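Long-range contacts in N-acyl-D-glutamate deacylase (Bordetella bronchiseptica, PDB 3GIP), which catalyses the hydrolysis of N-acyl-D-glutamate to D-glutamate and a carboxylate, as a zinc-containing member of the amidohydrolase superfamily: residues Val58-Ile63 / Gln399-Met404; Gly86-Val91 / Val455-Ala460; His248-Met253 / Phe344-Asp349; Asp280-Pro285 / Gly363-Pro368; Trp306-Pro311 / Leu336-Ala341. One frame throughout, in Å; residues are numbered along the deposited sequence.

Contact 1: Val58-Ile63 / Gln399-Met404; sequences VAPGFI and QAVARM
F62 and M404 form a Met-aromatic contact that joins helix 397-404 to strand 57-64, the strand of the amidohydrolase TIM barrel that runs beside strand 87-92. The sulfur, SD of M404, stands over one face of the F62 ring, 3.8 Å from its centroid and 14° off the ring normal. The two side chains run side by side and point the same way. M404 is extended beyond CG, which carries its sulfur along the ring, while its CB packs against F62 CD1. Helix 376-391 adds to this cluster, with L385 touching both residues and V384 touching M404.

The polar part is a single backbone link: I63 N donates to M404 O at 2.8 Å. The donor lies almost on the line of the carbonyl bond, with a C=O...N angle of 170°. This ties a barrel strand directly to the chain of a helical segment, in a place where every touching residue is buried. One turn back, V401 O accepts a hydrogen bond from T405 OG1.

The remaining contact is aliphatic and falls to one branch of V401. CG1 is anti to the backbone N (chi1 171°) and reaches the strand at two successive residues, lying 3.8 Å from P60 CD and 3.9 Å from A59 CB.

Contact 2: Gly86-Val91 / Val455-Ala460; sequences GITTVV and VLVNGA
V457, whose CG2 packs on T88, donates its backbone N to A460 O at 2.8 Å. A460 N returns a bond to V457 O, closing the type I' turn that links strand 452-457 to strand 460-463. A second anchor of the turn is D427, whose OD1 accepts from N458 N.

Across the contact itself the chemistry is apolar. The methyl CG2 of T88 is the probe, and it touches three successive residues. V455 CG1 comes to 3.4 Å, tighter than usual for two carbons; L456 O lies 3.5 Å away, and V457 CG2 stands 4.0 Å from the same methyl. The first torsion of T88 (chi1 55°) sets that methyl anti to the carbonyl carbon and places OG1 in the crowded position between N and C. V455 uses its other branch, CG2, on G86 CA at 4.1 Å. G86 has positive phi and ends the preceding helix as the C-prime residue of a Schellman motif.

No hydrogen bond joins the two strands, whose axes pass 7.5 Å apart at 37°. They meet by packing: a barrel strand leans on a hairpin of the beta domain that accompanies the TIM barrel in amidohydrolases.

Contact 3: His248-Met253 / Phe344-Asp349; sequences HHKCMM and FAMDED. With ZN (zinc ion), chain F; FMT (formic acid), chain D.
A345 and M346 supply the close-packed half of this contact, lying against K250 to M253. M253 N donates to A345 O at 2.8 Å, and the same oxygen also accepts from W257 NE1, so two N-H groups grip it. Beside this bond A345 CB meets the methyl CE of M252. M346 fills the neighbouring space with a chain bent at chi2 (95°) and chi3: its CG lies 3.5 Å from C251 O, SD rests near M252 CG, and the methyl CE comes to 3.8 Å from K250 CD.

Toward helix 348-356 direct contact gives way to water. One molecule donates to C251 O and accepts from D347 N at 2.9 Å, so the two backbones are joined here through solvent. D347 then serves as N-cap, its OD1 accepting from D349 N from above the carboxylate plane, and D349 itself is exposed.

At its other end the loop turns inward. K250 touches M346 with its middle carbons, but bends at chi3 and chi4 (81° and 69°) and sends NZ away. K250 NZ donates to H248 O at 2.9 Å. The same K250 NZ donates to O2 of the formate (FMT O2) at 2.7 Å, and E222 adds a salt bridge. That formate oxygen lies over one face of the H248 imidazole, and H248 NE2 binds zinc at 2.1 Å alongside C95 and H218. A loop after a barrel strand that carries a metal-binding histidine is typical of the amidohydrolase active site.

Contact 4: Asp280-Pro285 / Gly363-Pro368; sequences DIYPYP and GSDGLP. With FMT (formic acid), chain D.
G363 meets I281 and Y282 through its backbone. Its N donates to I281 O at 3.0 Å in a nearly straight bond (170°), although the donor stands 42° above the carbonyl plane. Its own carbonyl oxygen lies 3.3 Å from Y282 CB, at the edge of the tyrosine ring and in its plane. That oxygen also takes a bond from a water at 2.9 Å, and the water donates as well to D280 OD1. The aspartate oxygen has a further partner in H248 N, which ties this corner to the zinc-binding loop.

S364 sends its side chain away from Y282 toward D64, whose OD2 partners its OG. Here the chain has just left strand 360-362, which runs parallel to strand 277-281 in the TIM barrel; both segments therefore lie where barrel strands give way to loops at the metal site.

D365 comes next, probably the counterpart of the aspartate that amidohydrolases carry after the last barrel strand, with its side chain about 5 Å from zinc. Its CB lies 3.9 Å from Y282 CD2, with the carboxylate plane turned 40° from the ring. Beyond it the phenol OH of Y282 makes a short bond of 2.5 Å to formate O2, while R376 forms a cation-pi contact with the tyrosine ring. G366 N then turns back to S364 OG in a weak hydrogen bond of 3.3 Å.

Contact 5: Trp306-Pro311 / Leu336-Ala341; sequences WSTPHP and LAPAGA
W306 lays its indole flat on the backbone of P338 to G340. From CB the ring turns back over the facing strand, because CG sits between the backbone N and the carbonyl carbon (chi1 64°). CG itself is 3.8 Å from G340 N. Further out, CD1 and NE1 both lie over G340 CA, NE1 at 3.2 Å, and such closeness is possible beside a residue that has no side chain. CE2 rests on A339 C at 3.4 Å. The six-membered ring receives A339 CA in a CH-pi contact, 3.5 Å from the centroid and 4° off the normal. At the far rim CZ3 approaches P338 O at 3.2 Å, and CH2 touches the proline CB.

Backbone bonds run alongside. W306 O accepts from G340 N, and T308 N donates to P338 O at 3.0 Å, nearly straight at 168°. Behind them S307 OG, anti to its backbone N, donates to L336 O at 2.8 Å on a lone pair and accepts from H310 N. L336 CD2 packs on H310 CB, while the rings of P309 and P338, the latter after a cis peptide bond, meet at the exposed surface.

The serine completes an ST motif where strand 303-307 ends. S307 and A339 are a non-hydrogen-bonded antiparallel pair, in a small three-stranded antiparallel sheet in which strand 339-343 lies between 287-290 and 303-307.

How the contacts relate
Contacts 1 to 4 are buried, whereas contact 5 is partly exposed on a separate small antiparallel sheet. Contacts 1 and 2 hold neighbouring barrel strands, bonded directly by F62 and G86 and by F62 and T88; both are mainly apolar, and they bring to the barrel a helix and a beta domain respectively. Contacts 3 and 4 share the active-site end: M346 N meets P285 O, and one formate touches both. Here polar side chains, waters and, in contact 3, zinc join the packing, which in contact 3 is still partly methionine and alanine. Contact 5 relies on backbone bonds and a tryptophan face, and its strand 339-343 leads along the chain into the second segment of contact 3.

Contact 1: Val58-Ile63 / Gln399-Met404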
# COMPACT_ATOMS: atom_id res chain seq x y z
N VAL A 58 -2.39 -21.77 -7.06
CA VAL A 58 -1.87 -21.69 -5.70
C VAL A 58 -0.66 -20.77 -5.84
O VAL A 58 0.31 -21.09 -6.52
CB VAL A 58 -1.45 -23.07 -5.19
CG1 VAL A 58 -0.92 -22.96 -3.76
CG2 VAL A 58 -2.64 -24.02 -5.24
N ALA A 59 -0.74 -19.61 -5.20
CA ALA A 59 0.32 -18.62 -5.31
C ALA A 59 0.74 -18.04 -3.97
O ALA A 59 0.11 -18.30 -2.95
CB ALA A 59 -0.16 -17.49 -6.23
N PRO A 60 1.83 -17.25 -3.96
CA PRO A 60 2.26 -16.66 -2.69
C PRO A 60 1.20 -15.62 -2.33
O PRO A 60 0.60 -15.02 -3.23
CB PRO A 60 3.59 -15.98 -3.04
CG PRO A 60 4.04 -16.63 -4.32
CD PRO A 60 2.74 -16.86 -5.06
N GLY A 61 0.96 -15.40 -1.05
CA GLY A 61 -0.03 -14.40 -0.66
C GLY A 61 0.39 -13.05 -1.22
O GLY A 61 1.58 -12.77 -1.35
N PHE A 62 -0.58 -12.21 -1.57
CA PHE A 62 -0.24 -10.91 -2.14
C PHE A 62 0.26 -9.92 -1.10
O PHE A 62 -0.21 -9.89 0.04
CB PHE A 62 -1.45 -10.33 -2.89
CG PHE A 62 -2.04 -11.27 -3.90
CD1 PHE A 62 -1.23 -12.11 -4.65
CD2 PHE A 62 -3.42 -11.30 -4.10
CE1 PHE A 62 -1.78 -12.98 -5.59
CE2 PHE A 62 -3.98 -12.17 -5.04
CZ PHE A 62 -3.16 -13.01 -5.78
N ILE A 63 1.23 -9.11 -1.52
CA ILE A 63 1.83 -8.11 -0.66
C ILE A 63 1.38 -6.72 -1.08
O ILE A 63 1.76 -6.23 -2.15
CB ILE A 63 3.38 -8.22 -0.71
CG1 ILE A 63 3.81 -9.61 -0.25
CG2 ILE A 63 4.01 -7.15 0.18
CD1 ILE A 63 5.31 -9.83 -0.22
N GLN A 399 3.32 -13.38 -14.62
CA GLN A 399 4.01 -12.11 -14.49
C GLN A 399 3.32 -11.22 -13.45
O GLN A 399 3.98 -10.57 -12.65
CB GLN A 399 4.06 -11.38 -15.83
CG GLN A 399 4.95 -12.04 -16.87
CD GLN A 399 4.90 -11.33 -18.22
OE1 GLN A 399 3.83 -11.18 -18.81
NE2 GLN A 399 6.06 -10.91 -18.71
N ALA A 400 1.99 -11.21 -13.46
CA ALA A 400 1.24 -10.39 -12.53
C ALA A 400 1.45 -10.84 -11.09
O ALA A 400 1.64 -10.02 -10.19
CB ALA A 400 -0.25 -10.42 -12.88
N VAL A 401 1.41 -12.15 -10.86
CA VAL A 401 1.63 -12.67 -9.51
C VAL A 401 3.01 -12.25 -9.01
O VAL A 401 3.17 -11.92 -7.84
CB VAL A 401 1.49 -14.21 -9.47
CG1 VAL A 401 1.93 -14.74 -8.11
CG2 VAL A 401 0.04 -14.60 -9.73
N ALA A 402 3.99 -12.24 -9.90
CA ALA A 402 5.34 -11.84 -9.51
C ALA A 402 5.33 -10.39 -9.02
O ALA A 402 6.01 -10.04 -8.06
CB ALA A 402 6.30 -12.00 -10.68
N ARG A 403 4.54 -9.53 -9.68
CA ARG A 403 4.46 -8.12 -9.29
C ARG A 403 3.84 -7.95 -7.91
O ARG A 403 4.08 -6.94 -7.24
CB ARG A 403 3.61 -7.32 -10.28
CG ARG A 403 4.10 -7.35 -11.71
CD ARG A 403 5.51 -6.81 -11.83
NE ARG A 403 5.86 -6.64 -13.23
CZ ARG A 403 5.41 -5.64 -13.99
NH1 ARG A 403 4.61 -4.72 -13.47
NH2 ARG A 403 5.74 -5.60 -15.27
N MET A 404 3.03 -8.92 -7.51
CA MET A 404 2.32 -8.86 -6.23
C MET A 404 3.01 -9.61 -5.11
O MET A 404 2.60 -9.52 -3.96
CB MET A 404 0.93 -9.49 -6.37
CG MET A 404 0.08 -8.93 -7.47
SD MET A 404 -1.44 -9.88 -7.65
CE MET A 404 -2.40 -8.71 -8.62

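Contact 2: Gly86-Val91 / Val455-Ala460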
# COMPACT_ATOMS: atom_id res chain seq x y z
N GLY A 86 -7.01 -11.62 -1.20
CA GLY A 86 -5.77 -12.38 -1.23
C GLY A 86 -4.50 -11.80 -0.64
O GLY A 86 -3.43 -12.37 -0.83
N ILE A 87 -4.61 -10.70 0.10
CA ILE A 87 -3.45 -10.05 0.70
C ILE A 87 -3.03 -10.69 2.02
O ILE A 87 -3.86 -10.87 2.91
CB ILE A 87 -3.75 -8.55 0.93
CG1 ILE A 87 -4.01 -7.88 -0.42
CG2 ILE A 87 -2.60 -7.87 1.65
CD1 ILE A 87 -4.62 -6.50 -0.31
N THR A 88 -1.75 -11.03 2.14
CA THR A 88 -1.21 -11.66 3.35
C THR A 88 -0.19 -10.79 4.08
O THR A 88 0.21 -11.10 5.21
CB THR A 88 -0.56 -13.01 3.03
OG1 THR A 88 0.45 -12.83 2.02
CG2 THR A 88 -1.59 -14.00 2.53
N THR A 89 0.26 -9.72 3.43
CA THR A 89 1.23 -8.80 4.02
C THR A 89 0.91 -7.39 3.55
O THR A 89 0.53 -7.19 2.39
CB THR A 89 2.69 -9.12 3.58
OG1 THR A 89 3.08 -10.40 4.08
CG2 THR A 89 3.66 -8.06 4.10
N VAL A 90 1.03 -6.42 4.44
CA VAL A 90 0.79 -5.04 4.07
C VAL A 90 1.90 -4.15 4.59
O VAL A 90 2.41 -4.36 5.69
CB VAL A 90 -0.56 -4.50 4.61
CG1 VAL A 90 -0.57 -4.52 6.14
CG2 VAL A 90 -0.79 -3.08 4.09
N VAL A 91 2.29 -3.18 3.78
CA VAL A 91 3.31 -2.22 4.17
C VAL A 91 2.54 -0.95 4.52
O VAL A 91 1.89 -0.35 3.66
CB VAL A 91 4.29 -1.93 3.01
CG1 VAL A 91 5.35 -0.92 3.46
CG2 VAL A 91 4.96 -3.22 2.55
N VAL A 455 -6.93 -18.40 1.96
CA VAL A 455 -5.72 -17.64 2.24
C VAL A 455 -5.08 -18.11 3.53
O VAL A 455 -5.75 -18.27 4.56
CB VAL A 455 -6.03 -16.13 2.40
CG1 VAL A 455 -4.74 -15.37 2.68
CG2 VAL A 455 -6.68 -15.60 1.13
N LEU A 456 -3.77 -18.35 3.47
CA LEU A 456 -3.01 -18.76 4.63
C LEU A 456 -1.99 -17.67 4.94
O LEU A 456 -1.38 -17.10 4.03
CB LEU A 456 -2.25 -20.07 4.37
CG LEU A 456 -3.01 -21.34 4.03
CD1 LEU A 456 -2.00 -22.47 3.81
CD2 LEU A 456 -3.97 -21.70 5.15
N VAL A 457 -1.83 -17.37 6.22
CA VAL A 457 -0.85 -16.39 6.67
C VAL A 457 0.02 -17.21 7.61
O VAL A 457 -0.46 -17.71 8.63
CB VAL A 457 -1.51 -15.22 7.43
CG1 VAL A 457 -0.44 -14.38 8.11
CG2 VAL A 457 -2.31 -14.36 6.46
N ASN A 458 1.29 -17.36 7.26
CA ASN A 458 2.21 -18.14 8.07
C ASN A 458 1.64 -19.53 8.37
O ASN A 458 1.74 -20.03 9.50
CB ASN A 458 2.53 -17.38 9.36
CG ASN A 458 3.23 -16.06 9.09
OD1 ASN A 458 2.86 -15.03 9.64
ND2 ASN A 458 4.25 -16.10 8.24
N GLY A 459 1.03 -20.12 7.35
CA GLY A 459 0.46 -21.45 7.48
C GLY A 459 -0.91 -21.58 8.12
O GLY A 459 -1.49 -22.67 8.13
N ALA A 460 -1.44 -20.48 8.65
CA ALA A 460 -2.76 -20.51 9.29
C ALA A 460 -3.83 -19.88 8.41
O ALA A 460 -3.62 -18.83 7.81
CB ALA A 460 -2.69 -19.80 10.63

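Contact 3: His248-Met253 / Phe344-Asp349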
# COMPACT_ATOMS: atom_id res chain seq x y z
N HIS A 248 1.84 5.14 -5.73
CA HIS A 248 0.68 5.33 -6.59
C HIS A 248 0.95 6.29 -7.74
O HIS A 248 0.33 7.35 -7.85
CB HIS A 248 -0.53 5.81 -5.75
CG HIS A 248 -0.22 6.90 -4.76
ND1 HIS A 248 0.39 8.08 -5.12
CD2 HIS A 248 -0.52 7.02 -3.45
CE1 HIS A 248 0.46 8.88 -4.07
NE2 HIS A 248 -0.09 8.26 -3.04
N HIS A 249 1.87 5.90 -8.61
CA HIS A 249 2.24 6.74 -9.73
C HIS A 249 1.07 6.95 -10.67
O HIS A 249 0.38 6.01 -11.07
CB HIS A 249 3.43 6.14 -10.48
CG HIS A 249 4.07 7.10 -11.43
ND1 HIS A 249 4.19 8.45 -11.16
CD2 HIS A 249 4.64 6.90 -12.65
CE1 HIS A 249 4.79 9.04 -12.18
NE2 HIS A 249 5.07 8.13 -13.09
N LYS A 250 0.87 8.22 -11.04
CA LYS A 250 -0.26 8.60 -11.88
C LYS A 250 -0.05 9.99 -12.46
O LYS A 250 0.84 10.73 -12.02
CB LYS A 250 -1.53 8.64 -11.04
CG LYS A 250 -1.51 9.80 -10.03
CD LYS A 250 -2.76 9.85 -9.17
CE LYS A 250 -2.71 8.87 -8.03
NZ LYS A 250 -1.69 9.25 -7.00
N CYS A 251 -0.89 10.33 -13.42
CA CYS A 251 -0.89 11.65 -14.06
C CYS A 251 -2.33 12.14 -14.00
O CYS A 251 -3.21 11.61 -14.68
CB CYS A 251 -0.41 11.54 -15.51
SG CYS A 251 1.31 11.04 -15.65
N MET A 252 -2.57 13.16 -13.17
CA MET A 252 -3.90 13.71 -12.99
C MET A 252 -4.23 14.89 -13.89
O MET A 252 -3.37 15.74 -14.15
CB MET A 252 -4.09 14.12 -11.52
CG MET A 252 -3.95 12.96 -10.54
SD MET A 252 -4.19 13.49 -8.83
CE MET A 252 -5.99 13.68 -8.81
N MET A 253 -5.48 14.93 -14.35
CA MET A 253 -6.01 15.96 -15.24
C MET A 253 -5.61 15.73 -16.69
O MET A 253 -4.45 15.43 -16.99
CB MET A 253 -5.60 17.35 -14.76
CG MET A 253 -6.12 17.67 -13.36
SD MET A 253 -5.84 19.36 -12.83
CE MET A 253 -7.25 20.15 -13.48
N PHE A 344 -11.81 11.87 -9.94
CA PHE A 344 -11.81 11.12 -11.19
C PHE A 344 -11.01 11.94 -12.19
O PHE A 344 -11.57 12.70 -12.97
CB PHE A 344 -13.26 10.93 -11.65
CG PHE A 344 -14.08 10.13 -10.68
CD1 PHE A 344 -13.93 8.74 -10.60
CD2 PHE A 344 -14.98 10.75 -9.81
CE1 PHE A 344 -14.64 8.00 -9.67
CE2 PHE A 344 -15.70 10.01 -8.88
CZ PHE A 344 -15.53 8.63 -8.81
N ALA A 345 -9.69 11.76 -12.17
CA ALA A 345 -8.83 12.57 -13.03
C ALA A 345 -7.75 11.89 -13.84
O ALA A 345 -6.90 12.57 -14.41
CB ALA A 345 -8.20 13.68 -12.18
N MET A 346 -7.76 10.56 -13.91
CA MET A 346 -6.73 9.87 -14.67
C MET A 346 -7.27 9.13 -15.89
O MET A 346 -8.48 8.94 -16.03
CB MET A 346 -5.97 8.88 -13.77
CG MET A 346 -5.18 9.52 -12.63
SD MET A 346 -6.07 9.58 -11.06
CE MET A 346 -5.78 7.91 -10.45
N ASP A 347 -6.36 8.72 -16.76
CA ASP A 347 -6.69 7.99 -17.98
C ASP A 347 -6.39 6.52 -17.72
O ASP A 347 -5.23 6.14 -17.50
CB ASP A 347 -5.83 8.51 -19.14
CG ASP A 347 -6.05 7.73 -20.44
OD1 ASP A 347 -6.91 6.83 -20.47
OD2 ASP A 347 -5.35 8.04 -21.42
N GLU A 348 -7.43 5.68 -17.72
CA GLU A 348 -7.25 4.26 -17.46
C GLU A 348 -6.20 3.61 -18.36
O GLU A 348 -5.48 2.71 -17.92
CB GLU A 348 -8.57 3.51 -17.63
CG GLU A 348 -8.51 2.06 -17.15
CD GLU A 348 -9.75 1.27 -17.50
OE1 GLU A 348 -10.87 1.83 -17.42
OE2 GLU A 348 -9.62 0.07 -17.85
N ASP A 349 -6.10 4.05 -19.61
CA ASP A 349 -5.10 3.45 -20.49
C ASP A 349 -3.70 3.74 -19.97
O ASP A 349 -2.79 2.92 -20.15
CB ASP A 349 -5.24 3.97 -21.93
CG ASP A 349 -6.49 3.47 -22.61
OD1 ASP A 349 -6.96 2.36 -22.27
OD2 ASP A 349 -7.00 4.18 -23.50
ZN ZN F . -0.35 9.14 -1.14
C FMT D . -4.12 8.79 -4.17
O1 FMT D . -5.22 8.42 -3.86
O2 FMT D . -3.52 8.25 -5.24
O HOH W 1 -3.52 9.37 -16.38

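Contact 4: Asp280-Pro285 / Gly363-Pro368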
# COMPACT_ATOMS: atom_id res chain seq x y z
N ASP A 280 4.41 1.76 -7.71
CA ASP A 280 3.21 0.97 -7.54
C ASP A 280 1.99 1.76 -7.97
O ASP A 280 2.02 2.99 -8.06
CB ASP A 280 3.07 0.47 -6.09
CG ASP A 280 3.13 1.59 -5.05
OD1 ASP A 280 2.16 2.36 -4.93
OD2 ASP A 280 4.16 1.69 -4.36
N ILE A 281 0.92 1.03 -8.28
CA ILE A 281 -0.34 1.64 -8.69
C ILE A 281 -1.51 0.83 -8.16
O ILE A 281 -1.34 -0.31 -7.70
CB ILE A 281 -0.51 1.68 -10.25
CG1 ILE A 281 -0.49 0.27 -10.83
CG2 ILE A 281 0.57 2.53 -10.88
CD1 ILE A 281 -1.85 -0.43 -10.91
N TYR A 282 -2.69 1.44 -8.20
CA TYR A 282 -3.92 0.74 -7.87
C TYR A 282 -4.61 0.83 -9.24
O TYR A 282 -4.45 1.81 -9.96
CB TYR A 282 -4.72 1.43 -6.75
CG TYR A 282 -4.81 2.93 -6.80
CD1 TYR A 282 -5.68 3.57 -7.68
CD2 TYR A 282 -4.02 3.71 -5.96
CE1 TYR A 282 -5.77 4.96 -7.72
CE2 TYR A 282 -4.10 5.10 -5.99
CZ TYR A 282 -4.98 5.71 -6.87
OH TYR A 282 -5.05 7.08 -6.91
N PRO A 283 -5.37 -0.22 -9.62
CA PRO A 283 -6.06 -0.27 -10.91
C PRO A 283 -7.34 0.54 -11.09
O PRO A 283 -8.38 -0.03 -11.42
CB PRO A 283 -6.28 -1.76 -11.10
CG PRO A 283 -6.63 -2.18 -9.70
CD PRO A 283 -5.59 -1.46 -8.85
N TYR A 284 -7.26 1.85 -10.88
CA TYR A 284 -8.42 2.74 -11.02
C TYR A 284 -7.97 4.10 -11.54
O TYR A 284 -6.87 4.56 -11.22
CB TYR A 284 -9.11 2.94 -9.67
CG TYR A 284 -9.54 1.67 -8.98
CD1 TYR A 284 -10.86 1.21 -9.06
CD2 TYR A 284 -8.64 0.95 -8.21
CE1 TYR A 284 -11.26 0.05 -8.38
CE2 TYR A 284 -9.02 -0.21 -7.53
CZ TYR A 284 -10.33 -0.65 -7.62
OH TYR A 284 -10.71 -1.77 -6.92
N PRO A 285 -8.83 4.78 -12.32
CA PRO A 285 -8.52 6.10 -12.87
C PRO A 285 -8.98 7.26 -12.00
O PRO A 285 -9.16 8.38 -12.49
CB PRO A 285 -9.22 6.07 -14.21
CG PRO A 285 -10.50 5.38 -13.86
CD PRO A 285 -10.03 4.22 -12.97
N GLY A 363 -0.35 -1.50 -5.14
CA GLY A 363 -0.59 -0.90 -3.83
C GLY A 363 -2.04 -0.48 -3.82
O GLY A 363 -2.45 0.33 -4.65
N SER A 364 -2.83 -0.99 -2.87
CA SER A 364 -4.25 -0.67 -2.83
C SER A 364 -4.59 0.75 -2.40
O SER A 364 -5.56 1.34 -2.90
CB SER A 364 -4.99 -1.64 -1.90
OG SER A 364 -4.75 -1.32 -0.54
N ASP A 365 -3.80 1.31 -1.49
CA ASP A 365 -4.02 2.65 -0.98
C ASP A 365 -5.43 2.77 -0.40
O ASP A 365 -6.08 3.82 -0.50
CB ASP A 365 -3.80 3.69 -2.08
CG ASP A 365 -3.55 5.09 -1.53
OD1 ASP A 365 -3.41 5.23 -0.30
OD2 ASP A 365 -3.47 6.04 -2.33
N GLY A 366 -5.91 1.69 0.20
CA GLY A 366 -7.23 1.70 0.78
C GLY A 366 -7.28 2.62 1.99
O GLY A 366 -6.31 2.74 2.73
N LEU A 367 -8.41 3.30 2.16
CA LEU A 367 -8.61 4.21 3.29
C LEU A 367 -9.76 3.60 4.09
O LEU A 367 -10.92 3.99 3.91
CB LEU A 367 -8.94 5.62 2.79
CG LEU A 367 -7.81 6.26 1.98
CD1 LEU A 367 -8.26 7.59 1.40
CD2 LEU A 367 -6.59 6.46 2.87
N PRO A 368 -9.45 2.64 4.97
CA PRO A 368 -10.37 1.89 5.83
C PRO A 368 -11.38 2.62 6.72
O PRO A 368 -12.40 2.05 7.08
CB PRO A 368 -9.43 0.99 6.63
CG PRO A 368 -8.19 1.79 6.73
CD PRO A 368 -8.06 2.32 5.32
C FMT D . -4.12 8.79 -4.17
O1 FMT D . -5.22 8.42 -3.86
O2 FMT D . -3.52 8.25 -5.24
O HOH W 2 -0.60 2.43 -5.54

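Contact 5: Trp306-Pro311 / Leu336-Ala341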
# COMPACT_ATOMS: atom_id res chain seq x y z
N TRP A 306 -16.17 11.22 2.96
CA TRP A 306 -16.48 11.43 4.38
C TRP A 306 -16.40 12.92 4.69
O TRP A 306 -15.75 13.66 3.97
CB TRP A 306 -15.49 10.68 5.30
CG TRP A 306 -14.06 11.14 5.21
CD1 TRP A 306 -13.12 10.73 4.31
CD2 TRP A 306 -13.40 12.11 6.05
NE1 TRP A 306 -11.92 11.38 4.54
CE2 TRP A 306 -12.07 12.23 5.60
CE3 TRP A 306 -13.82 12.89 7.14
CZ2 TRP A 306 -11.14 13.09 6.19
CZ3 TRP A 306 -12.89 13.75 7.74
CH2 TRP A 306 -11.57 13.85 7.26
N SER A 307 -17.09 13.35 5.74
CA SER A 307 -17.08 14.74 6.18
C SER A 307 -17.49 14.77 7.64
O SER A 307 -18.57 14.31 8.00
CB SER A 307 -18.07 15.59 5.37
OG SER A 307 -18.20 16.89 5.96
N THR A 308 -16.63 15.31 8.49
CA THR A 308 -16.94 15.36 9.91
C THR A 308 -18.14 16.27 10.21
O THR A 308 -19.05 15.87 10.92
CB THR A 308 -15.71 15.80 10.73
OG1 THR A 308 -14.64 14.88 10.48
CG2 THR A 308 -16.03 15.79 12.21
N PRO A 309 -18.15 17.50 9.66
CA PRO A 309 -19.30 18.37 9.95
C PRO A 309 -20.57 18.00 9.18
O PRO A 309 -21.68 18.22 9.66
CB PRO A 309 -18.78 19.76 9.56
CG PRO A 309 -17.84 19.45 8.42
CD PRO A 309 -17.10 18.24 8.94
N HIS A 310 -20.40 17.42 8.00
CA HIS A 310 -21.54 17.04 7.17
C HIS A 310 -21.48 15.59 6.71
O HIS A 310 -21.35 15.30 5.52
CB HIS A 310 -21.62 17.98 5.97
CG HIS A 310 -21.99 19.38 6.35
ND1 HIS A 310 -23.28 19.74 6.68
CD2 HIS A 310 -21.23 20.49 6.52
CE1 HIS A 310 -23.29 21.02 7.04
NE2 HIS A 310 -22.06 21.49 6.95
N PRO A 311 -21.61 14.65 7.65
CA PRO A 311 -21.56 13.22 7.33
C PRO A 311 -22.65 12.77 6.36
O PRO A 311 -22.53 11.71 5.74
CB PRO A 311 -21.67 12.55 8.70
CG PRO A 311 -22.50 13.53 9.48
CD PRO A 311 -21.89 14.85 9.09
N LEU A 336 -17.32 21.75 4.30
CA LEU A 336 -17.29 20.31 4.48
C LEU A 336 -16.08 19.83 5.28
O LEU A 336 -16.08 18.71 5.81
CB LEU A 336 -17.28 19.61 3.12
CG LEU A 336 -18.57 19.65 2.31
CD1 LEU A 336 -18.29 19.25 0.86
CD2 LEU A 336 -19.60 18.72 2.94
N ALA A 337 -15.07 20.68 5.38
CA ALA A 337 -13.84 20.33 6.09
C ALA A 337 -14.01 20.09 7.59
O ALA A 337 -14.76 20.81 8.26
CB ALA A 337 -12.79 21.40 5.86
N PRO A 338 -13.32 19.07 8.13
CA PRO A 338 -12.44 18.16 7.39
C PRO A 338 -13.24 17.09 6.66
O PRO A 338 -14.23 16.58 7.17
CB PRO A 338 -11.55 17.58 8.48
CG PRO A 338 -12.45 17.56 9.66
CD PRO A 338 -13.15 18.89 9.58
N ALA A 339 -12.78 16.74 5.46
CA ALA A 339 -13.47 15.74 4.65
C ALA A 339 -12.51 15.05 3.69
O ALA A 339 -11.33 15.38 3.63
CB ALA A 339 -14.59 16.41 3.86
N GLY A 340 -13.04 14.08 2.95
CA GLY A 340 -12.25 13.35 1.99
C GLY A 340 -13.05 13.28 0.70
O GLY A 340 -14.25 13.54 0.70
N ALA A 341 -12.38 12.94 -0.40
CA ALA A 341 -13.06 12.86 -1.69
C ALA A 341 -12.35 11.96 -2.68
O ALA A 341 -11.19 11.57 -2.47
CB ALA A 341 -13.21 14.25 -2.29